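Local atomic coordinates of levoglucosan dehydrogenase (PDB entry 6A3F), a protein that catalyses the NAD(+)-dependent oxidation of levoglucosan to 3-dehydrolevoglucosan, working as a homotetramer of the Gfo/Idh/MocA family. Residues 234-246 with 253-265. Residues are numbered along the deposited sequence; the frame is centred on the assembly and turned at random.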
# COMPACT_ATOMS: atom_id res chain seq x y z
N THR B 234 24.07 19.43 -5.97
CA THR B 234 24.23 19.82 -4.58
C THR B 234 23.16 20.85 -4.27
O THR B 234 23.08 21.90 -4.96
CB THR B 234 25.64 20.35 -4.27
OG1 THR B 234 26.56 19.32 -4.60
CG2 THR B 234 25.80 20.76 -2.82
N TRP B 235 22.28 20.52 -3.32
CA TRP B 235 21.13 21.34 -3.01
C TRP B 235 21.33 22.22 -1.77
O TRP B 235 20.63 23.20 -1.64
CB TRP B 235 19.93 20.44 -2.75
CG TRP B 235 19.57 19.54 -3.89
CD1 TRP B 235 19.40 18.19 -3.84
CD2 TRP B 235 19.19 19.95 -5.20
NE1 TRP B 235 18.99 17.72 -5.06
CE2 TRP B 235 18.88 18.77 -5.92
CE3 TRP B 235 19.17 21.18 -5.88
CZ2 TRP B 235 18.49 18.78 -7.26
CZ3 TRP B 235 18.79 21.18 -7.21
CH2 TRP B 235 18.46 20.00 -7.88
N ILE B 236 22.17 21.78 -0.86
CA ILE B 236 22.46 22.53 0.40
C ILE B 236 23.98 22.73 0.38
O ILE B 236 24.76 21.86 0.68
CB ILE B 236 21.93 21.79 1.64
CG1 ILE B 236 20.40 21.74 1.61
CG2 ILE B 236 22.49 22.41 2.94
CD1 ILE B 236 19.76 20.93 2.71
N PRO B 237 24.41 23.90 -0.16
CA PRO B 237 25.81 24.04 -0.52
C PRO B 237 26.70 24.51 0.64
O PRO B 237 27.89 24.57 0.48
CB PRO B 237 25.77 25.11 -1.62
CG PRO B 237 24.59 25.94 -1.24
CD PRO B 237 23.57 24.92 -0.78
N GLU B 238 26.09 24.81 1.77
CA GLU B 238 26.78 25.31 2.94
C GLU B 238 26.13 24.71 4.19
O GLU B 238 24.92 24.74 4.32
CB GLU B 238 26.66 26.84 2.86
CG GLU B 238 27.01 27.62 4.07
CD GLU B 238 27.08 29.09 3.67
OE1 GLU B 238 26.11 29.81 3.95
OE2 GLU B 238 28.06 29.45 3.00
N ARG B 239 26.92 24.32 5.15
CA ARG B 239 26.35 23.89 6.45
C ARG B 239 27.18 24.43 7.62
O ARG B 239 28.39 24.72 7.49
CB ARG B 239 26.32 22.37 6.57
CG ARG B 239 25.32 21.69 5.63
CD ARG B 239 25.50 20.18 5.60
NE ARG B 239 24.53 19.56 4.69
CZ ARG B 239 23.21 19.44 4.91
NH1 ARG B 239 22.66 19.86 6.04
NH2 ARG B 239 22.44 18.91 3.96
N PRO B 240 26.54 24.52 8.77
CA PRO B 240 27.26 24.98 9.96
C PRO B 240 28.19 23.92 10.52
O PRO B 240 27.79 22.78 10.66
CB PRO B 240 26.17 25.23 11.02
CG PRO B 240 25.00 24.38 10.55
CD PRO B 240 25.10 24.42 9.03
N LEU B 241 29.40 24.30 10.91
CA LEU B 241 30.21 23.39 11.67
C LEU B 241 29.58 23.23 13.06
O LEU B 241 28.87 24.12 13.52
CB LEU B 241 31.64 23.96 11.73
CG LEU B 241 32.44 23.88 10.43
CD1 LEU B 241 33.62 24.87 10.43
CD2 LEU B 241 32.98 22.46 10.17
N GLN B 242 29.80 22.08 13.70
CA GLN B 242 29.48 21.87 15.15
C GLN B 242 30.65 22.38 16.00
O GLN B 242 31.72 21.79 15.93
CB GLN B 242 29.27 20.39 15.48
CG GLN B 242 27.99 19.81 14.90
CD GLN B 242 27.78 18.35 15.22
OE1 GLN B 242 28.50 17.46 14.77
NE2 GLN B 242 26.77 18.09 16.03
N SER B 243 30.45 23.46 16.75
CA SER B 243 31.59 24.12 17.48
C SER B 243 32.07 23.23 18.65
O SER B 243 33.22 23.32 19.12
CB SER B 243 31.20 25.52 17.94
OG SER B 243 30.46 25.49 19.15
N GLY B 244 31.20 22.35 19.11
CA GLY B 244 31.52 21.49 20.24
C GLY B 244 31.95 20.10 19.79
O GLY B 244 32.08 19.23 20.61
N GLY B 245 32.21 19.92 18.49
CA GLY B 245 32.82 18.71 17.97
C GLY B 245 31.81 17.76 17.34
O GLY B 245 30.59 17.88 17.54
N ALA B 246 32.35 16.81 16.58
CA ALA B 246 31.59 15.79 15.84
C ALA B 246 30.80 14.90 16.81
O ALA B 246 29.56 14.81 16.73
CB ALA B 246 32.54 14.98 14.99
N ARG B 253 20.63 22.76 18.52
CA ARG B 253 20.76 24.10 17.93
C ARG B 253 21.31 25.07 19.00
O ARG B 253 20.98 24.95 20.19
CB ARG B 253 19.40 24.57 17.39
CG ARG B 253 19.03 24.08 16.00
CD ARG B 253 19.06 25.15 14.92
NE ARG B 253 18.22 26.32 15.21
CZ ARG B 253 17.05 26.61 14.64
NH1 ARG B 253 16.57 25.87 13.65
NH2 ARG B 253 16.36 27.66 15.05
N GLY B 254 22.14 26.04 18.58
CA GLY B 254 22.85 26.98 19.50
C GLY B 254 24.33 26.63 19.67
O GLY B 254 25.02 27.44 20.25
N GLY B 255 24.80 25.46 19.17
CA GLY B 255 26.25 25.06 19.20
C GLY B 255 26.98 25.29 17.88
O GLY B 255 28.12 24.86 17.71
N GLU B 256 26.35 25.98 16.95
CA GLU B 256 26.94 26.23 15.62
C GLU B 256 28.27 26.98 15.77
O GLU B 256 28.40 27.88 16.64
CB GLU B 256 26.06 27.14 14.75
CG GLU B 256 24.76 26.49 14.30
CD GLU B 256 23.63 26.43 15.33
OE1 GLU B 256 23.72 27.14 16.37
OE2 GLU B 256 22.68 25.65 15.11
N GLY B 257 29.19 26.61 14.88
CA GLY B 257 30.32 27.46 14.48
C GLY B 257 30.09 28.12 13.13
O GLY B 257 28.94 28.23 12.65
N PRO B 258 31.17 28.57 12.51
CA PRO B 258 31.18 29.03 11.16
C PRO B 258 30.53 28.09 10.13
O PRO B 258 30.58 26.88 10.28
CB PRO B 258 32.67 29.11 10.80
CG PRO B 258 33.31 29.40 12.14
CD PRO B 258 32.50 28.57 13.10
N LYS B 259 29.94 28.66 9.08
CA LYS B 259 29.52 27.84 7.94
C LYS B 259 30.72 27.40 7.12
O LYS B 259 31.69 28.14 6.97
CB LYS B 259 28.65 28.64 6.97
CG LYS B 259 27.40 29.26 7.56
CD LYS B 259 26.39 28.27 7.97
CE LYS B 259 25.16 28.94 8.53
NZ LYS B 259 24.36 29.58 7.47
N GLY B 260 30.61 26.23 6.51
CA GLY B 260 31.60 25.71 5.57
C GLY B 260 30.88 25.11 4.35
O GLY B 260 29.67 24.88 4.43
N PRO B 261 31.60 24.95 3.23
CA PRO B 261 30.93 24.55 2.01
C PRO B 261 30.81 23.03 1.94
O PRO B 261 31.62 22.29 2.45
CB PRO B 261 31.83 25.06 0.85
CG PRO B 261 33.22 24.93 1.45
CD PRO B 261 33.02 25.28 2.93
N VAL B 262 29.75 22.60 1.26
CA VAL B 262 29.59 21.20 0.94
C VAL B 262 30.13 21.01 -0.48
O VAL B 262 29.53 21.55 -1.43
CB VAL B 262 28.09 20.81 1.02
CG1 VAL B 262 27.87 19.39 0.50
CG2 VAL B 262 27.53 21.00 2.44
N ASP B 263 31.15 20.20 -0.64
CA ASP B 263 31.76 20.07 -1.97
C ASP B 263 31.53 18.68 -2.49
O ASP B 263 32.41 18.12 -3.16
CB ASP B 263 33.25 20.38 -1.90
CG ASP B 263 33.99 19.50 -0.90
OD1 ASP B 263 33.36 18.70 -0.15
OD2 ASP B 263 35.23 19.63 -0.84
N VAL B 264 30.38 18.10 -2.11
CA VAL B 264 30.01 16.82 -2.64
C VAL B 264 28.58 16.93 -3.11
O VAL B 264 27.93 17.89 -2.82
CB VAL B 264 30.15 15.68 -1.62
CG1 VAL B 264 31.60 15.45 -1.26
CG2 VAL B 264 29.29 15.93 -0.39
N ASP B 265 28.15 15.86 -3.79
CA ASP B 265 26.82 15.75 -4.32
C ASP B 265 25.83 15.38 -3.19
O ASP B 265 26.15 14.51 -2.39
CB ASP B 265 26.85 14.65 -5.40
CG ASP B 265 27.29 13.30 -4.86
OD1 ASP B 265 28.47 13.11 -4.54
OD2 ASP B 265 26.44 12.36 -4.76
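Arg239 and Gly260 face each other as a hydrogen-bonded pair at the middle of a two-stranded antiparallel ribbon, with Arg239 N to Gly260 O and Gly260 N to Arg239 O both 2.9 Å. Further along, Leu241 N reaches Pro258 O, but Leu241 O takes Gly257 N: the register slips by one residue, a beta bulge. Beyond it Ser243 grips Gly255 O twice; with OG lying between its own backbone N and carbonyl carbon (chi1 82°), it meets the same oxygen as its N-H.

Lys259 runs outward on the face shared with Glu238 and Pro240. Lys259 CB lies 3.5 Å from Glu238 CG, where the two side chains cross at about a right angle. Lys259 CG sits beside Glu238 OE1; the bend at chi2 (-68°) then carries Lys259 CD to 3.8 Å from Pro240 N. A second bend, at chi4, leaves Lys259 NZ in a long salt bridge, 3.9 Å from Glu238 OE1.

The other face carries Arg239, whose CD packs on Val262 CG2 while Ile236 CG2 covers one guanidinium face. Its NH1 and NH2 bond to carbonyls of Ser186, Asp188 and Ser191, with Phe197 as cation-pi partner. In the chain, the ribbon is an excursion between strands 225-233 and 267-274, antiparallel neighbours in the large mixed sheet of the C-terminal domain, and Asp265 at its return ties to backbone N atoms of Gly205 and Leu207 where helix 206-221 begins.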